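Local coordinates for JSC1_58120g3 ([Leptolyngbya] sp. JSC-1, PDB 6XHH), which probably senses far-red light as a cyanobacteriochrome GAF domain that holds a verdin-type bilin chromophore, at residues L5-T10 against V29-G34; I52-A57 against K62-G67; G58-L63 against F147-P152. All blocks are in the same frame, centred on the assembly; numbering follows the deposited sequence.

Contact 1 of 3, residues L5-T10 against V29-G34; sequences LNRVIT and VRRLFG. With EDO (1,2-ethanediol), chain E.
Arg7 and Arg31 bring their guanidinium groups together between two consecutive helices, a worked case of like charges packed at a helix interface. Along Arg7, CB and CG make no approach to the other segment; CG is set anti to the backbone N (chi1 -167°), and the chain then bends at chi3 (80°) to turn its head toward Arg31. Its CD comes within 4.1 Å of Arg31 NH2, and NE is nearer, 3.6 Å from that same nitrogen. Above CZ the approach tightens, Arg31 NH2 lying 3.1 Å from Arg7 CZ and toward the rim of one guanidinium face. At the tip, Arg7 NH1 stands 3.0 Å from Arg31 NH2, while Arg7 NH2 is 3.4 Å from Arg31 NE. The two planes are turned 66° apart, and no hydrogen bond joins them, since every nitrogen involved is a donor. Glu28 makes a salt bridge with Arg7 NH2 and a weak, long ion pair with Arg31, which probably offsets the repulsion. Deeper in, Val8 CG2 meets Leu32 CD2 at 4.4 Å, a light apolar touch. Leu5 leans on Leu162 and Phe33 on Leu163, both of helix 157-178. A 1,2-ethanediol, probably from the crystallisation liquor, places its O1 2.8 Å from Gly34 O. Helix 18-33 ends there in a Schellman motif with Gly34 as C-prime residue, closing one member of the helical layer that flanks the GAF sheet.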
loop_
_atom_site.group_PDB
_atom_site.type_symbol
_atom_site.label_atom_id
_atom_site.label_comp_id
_atom_site.label_asym_id
_atom_site.label_seq_id
_atom_site.Cartn_x
_atom_site.Cartn_y
_atom_site.Cartn_z
ATOM N N LEU A 5 15.365 -4.041 -3.439
ATOM C CA LEU A 5 15.039 -3.849 -2.028
ATOM C C LEU A 5 16.214 -3.264 -1.258
ATOM O O LEU A 5 16.037 -2.354 -0.444
ATOM C CB LEU A 5 14.613 -5.168 -1.388
ATOM C CG LEU A 5 14.310 -5.128 0.110
ATOM C CD1 LEU A 5 13.169 -4.158 0.410
ATOM C CD2 LEU A 5 13.923 -6.530 0.555
ATOM N N ASN A 6 17.419 -3.791 -1.483
ATOM C CA ASN A 6 18.578 -3.284 -0.760
ATOM C C ASN A 6 18.800 -1.809 -1.063
ATOM O O ASN A 6 19.171 -1.034 -0.175
ATOM C CB ASN A 6 19.815 -4.105 -1.113
ATOM C CG ASN A 6 21.071 -3.553 -0.484
ATOM O OD1 ASN A 6 21.227 -3.577 0.737
ATOM N ND2 ASN A 6 21.978 -3.045 -1.314
ATOM N N ARG A 7 18.548 -1.403 -2.308
ATOM C CA ARG A 7 18.633 0.005 -2.680
ATOM C C ARG A 7 17.620 0.836 -1.908
ATOM O O ARG A 7 17.945 1.913 -1.397
ATOM C CB ARG A 7 18.409 0.157 -4.184
ATOM C CG ARG A 7 18.772 1.521 -4.727
ATOM C CD ARG A 7 18.259 1.705 -6.148
ATOM N NE ARG A 7 16.839 2.047 -6.178
ATOM C CZ ARG A 7 16.362 3.263 -5.929
ATOM N NH1 ARG A 7 17.198 4.248 -5.614
ATOM N NH2 ARG A 7 15.055 3.492 -5.983
ATOM N N VAL A 8 16.377 0.352 -1.822
ATOM C CA VAL A 8 15.340 1.076 -1.088
ATOM C C VAL A 8 15.728 1.218 0.381
ATOM O O VAL A 8 15.643 2.304 0.960
ATOM C CB VAL A 8 13.978 0.373 -1.246
ATOM C CG1 VAL A 8 12.914 1.070 -0.418
ATOM C CG2 VAL A 8 13.560 0.320 -2.702
ATOM N N ILE A 9 16.169 0.117 1.005
ATOM C CA ILE A 9 16.517 0.157 2.425
ATOM C C ILE A 9 17.677 1.114 2.671
ATOM O O ILE A 9 17.702 1.839 3.672
ATOM C CB ILE A 9 16.831 -1.265 2.935
ATOM C CG1 ILE A 9 15.617 -2.173 2.747
ATOM C CG2 ILE A 9 17.263 -1.234 4.396
ATOM C CD1 ILE A 9 15.863 -3.609 3.157
ATOM N N THR A 10 18.655 1.130 1.762
ATOM C CA THR A 10 19.762 2.073 1.868
ATOM C C THR A 10 19.260 3.512 1.916
ATOM O O THR A 10 19.627 4.277 2.816
ATOM C CB THR A 10 20.724 1.873 0.696
ATOM O OG1 THR A 10 21.284 0.553 0.760
ATOM C CG2 THR A 10 21.850 2.900 0.743
ATOM N N VAL A 29 9.795 3.755 -3.940
ATOM C CA VAL A 29 8.896 2.734 -4.466
ATOM C C VAL A 29 8.228 3.203 -5.756
ATOM O O VAL A 29 8.079 2.421 -6.706
ATOM C CB VAL A 29 7.857 2.328 -3.405
ATOM C CG1 VAL A 29 6.807 1.419 -4.034
ATOM C CG2 VAL A 29 8.547 1.630 -2.235
ATOM N N ARG A 30 7.805 4.473 -5.812
ATOM C CA ARG A 30 7.141 4.972 -7.019
ATOM C C ARG A 30 8.078 4.934 -8.221
ATOM O O ARG A 30 7.691 4.498 -9.311
ATOM C CB ARG A 30 6.618 6.396 -6.802
ATOM C CG ARG A 30 5.539 6.788 -7.822
ATOM C CD ARG A 30 5.495 8.292 -8.133
ATOM N NE ARG A 30 6.816 8.810 -8.483
ATOM C CZ ARG A 30 7.433 8.606 -9.645
ATOM N NH1 ARG A 30 8.642 9.117 -9.843
ATOM N NH2 ARG A 30 6.860 7.891 -10.610
ATOM N N ARG A 31 9.319 5.394 -8.032
ATOM C CA ARG A 31 10.332 5.357 -9.088
ATOM C C ARG A 31 10.608 3.924 -9.538
ATOM O O ARG A 31 10.657 3.628 -10.740
ATOM C CB ARG A 31 11.617 6.011 -8.558
ATOM C CG ARG A 31 12.765 6.132 -9.555
ATOM C CD ARG A 31 13.991 6.807 -8.914
ATOM N NE ARG A 31 14.993 5.842 -8.461
ATOM C CZ ARG A 31 16.184 5.676 -9.029
ATOM N NH1 ARG A 31 16.534 6.411 -10.075
ATOM N NH2 ARG A 31 17.030 4.774 -8.547
ATOM N N LEU A 32 10.808 3.025 -8.571
ATOM C CA LEU A 32 11.114 1.630 -8.871
ATOM C C LEU A 32 10.029 0.990 -9.729
ATOM O O LEU A 32 10.319 0.331 -10.735
ATOM C CB LEU A 32 11.280 0.868 -7.559
ATOM C CG LEU A 32 11.534 -0.635 -7.660
ATOM C CD1 LEU A 32 12.846 -0.882 -8.377
ATOM C CD2 LEU A 32 11.556 -1.256 -6.270
ATOM N N PHE A 33 8.770 1.180 -9.350
ATOM C CA PHE A 33 7.652 0.585 -10.075
ATOM C C PHE A 33 7.233 1.378 -11.307
ATOM O O PHE A 33 6.417 0.882 -12.092
ATOM C CB PHE A 33 6.449 0.433 -9.136
ATOM C CG PHE A 33 6.582 -0.702 -8.138
ATOM C CD1 PHE A 33 7.656 -1.580 -8.187
ATOM C CD2 PHE A 33 5.621 -0.895 -7.161
ATOM C CE1 PHE A 33 7.768 -2.640 -7.281
ATOM C CE2 PHE A 33 5.733 -1.955 -6.248
ATOM C CZ PHE A 33 6.809 -2.818 -6.309
ATOM N N GLY A 34 7.775 2.578 -11.505
ATOM C CA GLY A 34 7.343 3.436 -12.595
ATOM C C GLY A 34 5.846 3.669 -12.584
ATOM O O GLY A 34 5.174 3.517 -13.612
HETATM C C1 EDO E . 4.129 0.190 -15.602
HETATM O O1 EDO E . 4.557 0.890 -14.422
HETATM C C2 EDO E . 3.844 1.182 -16.731
HETATM O O2 EDO E . 4.918 2.134 -16.791
#

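Contact 2 of 3, residues I52-A57 against K62-G67; sequences ITESEA and KLVGSG
Glu54 reaches from its strand to the backbone of Leu63 and Val64, and its carboxylate accepts the N-H groups of both. OE2 receives Leu63 N at 2.9 Å through its syn lone pair, in a nearly straight bond (172° at the hydrogen). OE1 accepts Val64 N at 2.9 Å just as straightly, but from well above the carboxylate plane. The carboxylate gets there because CG sits in the crowded position between the backbone N and the carbonyl carbon (chi1 74°), with the chain extended beyond it. Arg37 completes the grip by a salt bridge to OE2. The carboxylate of strand 49-56 thus binds the loop that leads on to strand 67-68 of the antiparallel GAF sheet. Within that loop Leu63 to Ser66 form a type II beta turn, closed by Ser66 N to Leu63 O at 3.0 Å, with Gly65 supplying the positive phi. On the strand, Ile52 and Thr53 both face Ile40 in a classic beta bulge. Toward solvent the contact thins. Val64, itself exposed, lays its methyls against the strand, CG2 3.7 Å from Glu54 CG and CG1 3.5 Å from Ile52 O. Lys62 touches Glu54 OE1 with its CB at 3.5 Å, yet its extended chain carries the ammonium away, so that NZ ends 6.4 Å from OE1, too far for a salt bridge.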
loop_
_atom_site.group_PDB
_atom_site.type_symbol
_atom_site.label_atom_id
_atom_site.label_comp_id
_atom_site.label_asym_id
_atom_site.label_seq_id
_atom_site.Cartn_x
_atom_site.Cartn_y
_atom_site.Cartn_z
ATOM N N ILE A 52 -0.951 9.982 5.079
ATOM C CA ILE A 52 0.118 10.696 5.771
ATOM C C ILE A 52 1.172 11.225 4.810
ATOM O O ILE A 52 1.634 12.359 4.955
ATOM C CB ILE A 52 0.763 9.774 6.826
ATOM C CG1 ILE A 52 -0.308 9.241 7.763
ATOM C CG2 ILE A 52 1.879 10.510 7.577
ATOM C CD1 ILE A 52 -1.072 10.308 8.467
ATOM N N THR A 53 1.588 10.402 3.850
ATOM C CA THR A 53 2.665 10.734 2.931
ATOM C C THR A 53 2.349 10.166 1.559
ATOM O O THR A 53 1.730 9.102 1.436
ATOM C CB THR A 53 4.013 10.181 3.416
ATOM O OG1 THR A 53 4.206 10.582 4.767
ATOM C CG2 THR A 53 5.161 10.746 2.586
ATOM N N GLU A 54 2.800 10.863 0.523
ATOM C CA GLU A 54 2.577 10.375 -0.820
ATOM C C GLU A 54 3.699 10.838 -1.732
ATOM O O GLU A 54 4.360 11.849 -1.474
ATOM C CB GLU A 54 1.222 10.849 -1.352
ATOM C CG GLU A 54 1.201 12.314 -1.735
ATOM C CD GLU A 54 -0.203 12.849 -1.927
ATOM O OE1 GLU A 54 -0.535 13.904 -1.340
ATOM O OE2 GLU A 54 -0.983 12.206 -2.663
ATOM N N SER A 55 3.909 10.069 -2.796
ATOM C CA SER A 55 4.729 10.472 -3.931
ATOM C C SER A 55 3.858 10.279 -5.161
ATOM O O SER A 55 3.241 9.223 -5.321
ATOM C CB SER A 55 6.022 9.649 -4.014
ATOM O OG SER A 55 6.656 9.769 -5.277
ATOM N N GLU A 56 3.738 11.314 -5.986
ATOM C CA GLU A 56 2.835 11.272 -7.126
ATOM C C GLU A 56 3.540 11.759 -8.389
ATOM O O GLU A 56 4.463 12.576 -8.328
ATOM C CB GLU A 56 1.571 12.098 -6.818
ATOM C CG GLU A 56 0.603 12.286 -7.965
ATOM C CD GLU A 56 0.899 13.536 -8.778
ATOM O OE1 GLU A 56 0.995 14.640 -8.196
ATOM O OE2 GLU A 56 1.046 13.408 -10.003
ATOM N N ALA A 57 3.097 11.240 -9.536
ATOM C CA ALA A 57 3.626 11.623 -10.840
ATOM C C ALA A 57 2.493 11.667 -11.853
ATOM O O ALA A 57 1.723 10.708 -11.971
ATOM C CB ALA A 57 4.713 10.645 -11.305
ATOM N N LYS A 62 -3.560 15.735 -4.773
ATOM C CA LYS A 62 -2.843 15.323 -3.576
ATOM C C LYS A 62 -3.818 14.694 -2.591
ATOM O O LYS A 62 -4.885 15.256 -2.321
ATOM C CB LYS A 62 -2.135 16.518 -2.940
ATOM C CG LYS A 62 -0.880 16.934 -3.692
ATOM C CD LYS A 62 -0.044 17.924 -2.896
ATOM C CE LYS A 62 0.719 18.874 -3.815
ATOM N NZ LYS A 62 1.742 19.672 -3.076
ATOM N N LEU A 63 -3.461 13.514 -2.076
ATOM C CA LEU A 63 -4.299 12.820 -1.106
ATOM C C LEU A 63 -3.919 13.107 0.338
ATOM O O LEU A 63 -4.754 12.909 1.230
ATOM C CB LEU A 63 -4.250 11.303 -1.339
ATOM C CG LEU A 63 -4.603 10.923 -2.774
ATOM C CD1 LEU A 63 -4.642 9.410 -2.864
ATOM C CD2 LEU A 63 -5.924 11.542 -3.203
ATOM N N VAL A 64 -2.688 13.556 0.598
ATOM C CA VAL A 64 -2.305 13.839 1.972
ATOM C C VAL A 64 -3.205 14.939 2.515
ATOM O O VAL A 64 -3.530 15.908 1.815
ATOM C CB VAL A 64 -0.821 14.220 2.064
ATOM C CG1 VAL A 64 -0.495 14.747 3.457
ATOM C CG2 VAL A 64 0.049 13.005 1.758
ATOM N N GLY A 65 -3.625 14.781 3.774
ATOM C CA GLY A 65 -4.632 15.615 4.381
ATOM C C GLY A 65 -6.011 14.990 4.396
ATOM O O GLY A 65 -6.825 15.327 5.263
ATOM N N SER A 66 -6.277 14.076 3.478
ATOM C CA SER A 66 -7.594 13.493 3.293
ATOM C C SER A 66 -7.694 12.164 4.026
ATOM O O SER A 66 -6.696 11.495 4.294
ATOM C CB SER A 66 -7.887 13.292 1.801
ATOM O OG SER A 66 -8.042 14.542 1.141
ATOM N N GLY A 67 -8.923 11.788 4.350
ATOM C CA GLY A 67 -9.164 10.498 4.960
ATOM C C GLY A 67 -9.917 9.547 4.055
ATOM O O GLY A 67 -10.580 9.956 3.095
#

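Contact 3 of 3, residues G58-L63 against F147-P152; sequences GGWRKL and FQNSAP
The backbone N of Trp60, whose ring lies against Asn149, is held by Glu56 OE2, which also takes the N-H of Gly59 weakly; the bonds fix the backbone that carries the indole. Within the GAF fold this joins the loop between strands 49-56 and 67-68 to the end of strand 139-148, where the chain leaves the central antiparallel sheet. The meeting is a CH-pi contact: Asn149 CB stands 3.4 Å from the centroid of the six-membered ring of Trp60, only 5° off the ring normal. With CG anti to the carbonyl carbon (chi1 -53°), Trp60 turns this face of its indole to Asn149. The amide continues along the same face, its ND2 lying 3.4 Å from Trp60 CG, over the pyrrole part of the indole. Ring and amide planes are 74° apart, so the amide stands steeply on the ring and is not stacked flat upon it. Ser150 adds a looser touch at the benzene end, its CB 3.9 Å from Trp60 CZ2. Glu36 holds both residues of this side, its carboxylate accepting from Asn149 N and Ser150 OG. With an alanine in place of Trp60 the indole would be missing, which would probably open a gap over Asn149 and leave its CB and amide without their aromatic cover. Farther along, Leu63 CD1 comes only to 4.7 Å from Phe147 CE2; Phe147 itself touches the bound mesobiliverdin, whereas the side chain of Asn149 is about 10 Å from it. The indole lies between two groups: on the face opposite Asn149, Gly58 O sits 3.5 Å above the Trp60 ring plane, toward its rim.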
loop_
_atom_site.group_PDB
_atom_site.type_symbol
_atom_site.label_atom_id
_atom_site.label_comp_id
_atom_site.label_asym_id
_atom_site.label_seq_id
_atom_site.Cartn_x
_atom_site.Cartn_y
_atom_site.Cartn_z
ATOM N N GLY A 58 2.376 12.787 -12.566
ATOM C CA GLY A 58 1.393 12.895 -13.625
ATOM C C GLY A 58 0.302 13.922 -13.402
ATOM O O GLY A 58 -0.686 13.938 -14.148
ATOM N N GLY A 59 0.448 14.770 -12.385
ATOM C CA GLY A 59 -0.496 15.856 -12.165
ATOM C C GLY A 59 -1.836 15.432 -11.592
ATOM O O GLY A 59 -2.896 15.857 -12.061
ATOM N N TRP A 60 -1.794 14.598 -10.568
ATOM C CA TRP A 60 -2.965 14.081 -9.877
ATOM C C TRP A 60 -3.247 14.907 -8.626
ATOM O O TRP A 60 -2.396 15.661 -8.150
ATOM C CB TRP A 60 -2.730 12.606 -9.529
ATOM C CG TRP A 60 -2.333 11.842 -10.743
ATOM C CD1 TRP A 60 -1.063 11.577 -11.189
ATOM C CD2 TRP A 60 -3.221 11.287 -11.712
ATOM N NE1 TRP A 60 -1.118 10.874 -12.368
ATOM C CE2 TRP A 60 -2.429 10.682 -12.710
ATOM C CE3 TRP A 60 -4.616 11.241 -11.833
ATOM C CZ2 TRP A 60 -2.987 10.033 -13.813
ATOM C CZ3 TRP A 60 -5.164 10.588 -12.920
ATOM C CH2 TRP A 60 -4.352 10.001 -13.902
ATOM N N ARG A 61 -4.459 14.757 -8.089
ATOM C CA ARG A 61 -4.781 15.413 -6.828
ATOM C C ARG A 61 -3.907 14.861 -5.714
ATOM O O ARG A 61 -3.566 13.675 -5.691
ATOM C CB ARG A 61 -6.257 15.220 -6.462
ATOM C CG ARG A 61 -7.212 16.093 -7.252
ATOM C CD ARG A 61 -8.525 16.382 -6.531
ATOM N NE ARG A 61 -9.229 15.182 -6.082
ATOM C CZ ARG A 61 -9.932 14.362 -6.859
ATOM N NH1 ARG A 61 -10.034 14.572 -8.167
ATOM N NH2 ARG A 61 -10.532 13.311 -6.320
ATOM N N LYS A 62 -3.560 15.735 -4.773
ATOM C CA LYS A 62 -2.843 15.323 -3.576
ATOM C C LYS A 62 -3.818 14.694 -2.591
ATOM O O LYS A 62 -4.885 15.256 -2.321
ATOM C CB LYS A 62 -2.135 16.518 -2.940
ATOM C CG LYS A 62 -0.880 16.934 -3.692
ATOM C CD LYS A 62 -0.044 17.924 -2.896
ATOM C CE LYS A 62 0.719 18.874 -3.815
ATOM N NZ LYS A 62 1.742 19.672 -3.076
ATOM N N LEU A 63 -3.461 13.514 -2.076
ATOM C CA LEU A 63 -4.299 12.820 -1.106
ATOM C C LEU A 63 -3.919 13.107 0.338
ATOM O O LEU A 63 -4.754 12.909 1.230
ATOM C CB LEU A 63 -4.250 11.303 -1.339
ATOM C CG LEU A 63 -4.603 10.923 -2.774
ATOM C CD1 LEU A 63 -4.642 9.410 -2.864
ATOM C CD2 LEU A 63 -5.924 11.542 -3.203
ATOM N N PHE A 147 -0.250 2.635 -6.461
ATOM C CA PHE A 147 -1.415 2.940 -7.285
ATOM C C PHE A 147 -0.996 3.258 -8.720
ATOM O O PHE A 147 0.018 3.928 -8.954
ATOM C CB PHE A 147 -2.190 4.165 -6.747
ATOM C CG PHE A 147 -2.851 3.979 -5.400
ATOM C CD1 PHE A 147 -3.622 2.862 -5.106
ATOM C CD2 PHE A 147 -2.734 4.969 -4.432
ATOM C CE1 PHE A 147 -4.265 2.746 -3.869
ATOM C CE2 PHE A 147 -3.362 4.851 -3.196
ATOM C CZ PHE A 147 -4.131 3.738 -2.923
ATOM N N GLN A 148 -1.800 2.827 -9.685
ATOM C CA GLN A 148 -1.771 3.423 -11.006
ATOM C C GLN A 148 -3.108 4.119 -11.234
ATOM O O GLN A 148 -4.164 3.589 -10.878
ATOM C CB GLN A 148 -1.483 2.385 -12.095
ATOM C CG GLN A 148 -1.087 2.972 -13.463
ATOM C CD GLN A 148 0.310 3.559 -13.498
ATOM O OE1 GLN A 148 0.818 4.061 -12.503
ATOM N NE2 GLN A 148 0.937 3.502 -14.667
ATOM N N ASN A 149 -3.049 5.329 -11.777
ATOM C CA ASN A 149 -4.214 6.196 -11.861
ATOM C C ASN A 149 -4.781 6.316 -13.260
ATOM O O ASN A 149 -5.991 6.508 -13.409
ATOM C CB ASN A 149 -3.859 7.602 -11.357
ATOM C CG ASN A 149 -3.428 7.613 -9.898
ATOM O OD1 ASN A 149 -3.727 6.688 -9.144
ATOM N ND2 ASN A 149 -2.737 8.672 -9.496
ATOM N N SER A 150 -3.934 6.259 -14.285
ATOM C CA SER A 150 -4.377 6.484 -15.652
ATOM C C SER A 150 -4.809 5.215 -16.375
ATOM O O SER A 150 -5.488 5.320 -17.401
ATOM C CB SER A 150 -3.260 7.181 -16.438
ATOM O OG SER A 150 -2.112 6.362 -16.500
ATOM N N ALA A 151 -4.475 4.042 -15.853
ATOM C CA ALA A 151 -4.636 2.787 -16.577
ATOM C C ALA A 151 -4.505 1.645 -15.576
ATOM O O ALA A 151 -3.920 1.819 -14.514
ATOM C CB ALA A 151 -3.577 2.644 -17.679
ATOM N N PRO A 152 -5.033 0.466 -15.918
ATOM C CA PRO A 152 -4.680 -0.744 -15.165
ATOM C C PRO A 152 -3.190 -1.021 -15.258
ATOM O O PRO A 152 -2.489 -0.562 -16.163
ATOM C CB PRO A 152 -5.483 -1.853 -15.866
ATOM C CG PRO A 152 -6.535 -1.144 -16.657
ATOM C CD PRO A 152 -5.970 0.182 -17.017
#

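Overall arrangement
From the N terminus, contact 1 comes first: it pairs the first two helices, 2-13 and 18-33, folding the second back beside the first, and is complete before the other two begin. Contact 2 then closes a tight loop after strand 49-56, bringing residues 62-67 back to it. Contact 3 starts inside that loop, shares Lys62 and Leu63 with contact 2, and spans 84 residues to the end of strand 139-148, so the two interlock, with centres about 11 Å apart. The centre of contact 1 is about 18 Å from that of contact 2, yet Arg30 touches Ser55 and Ala57, linking the helical layer to the sheet that contacts 2 and 3 both reach.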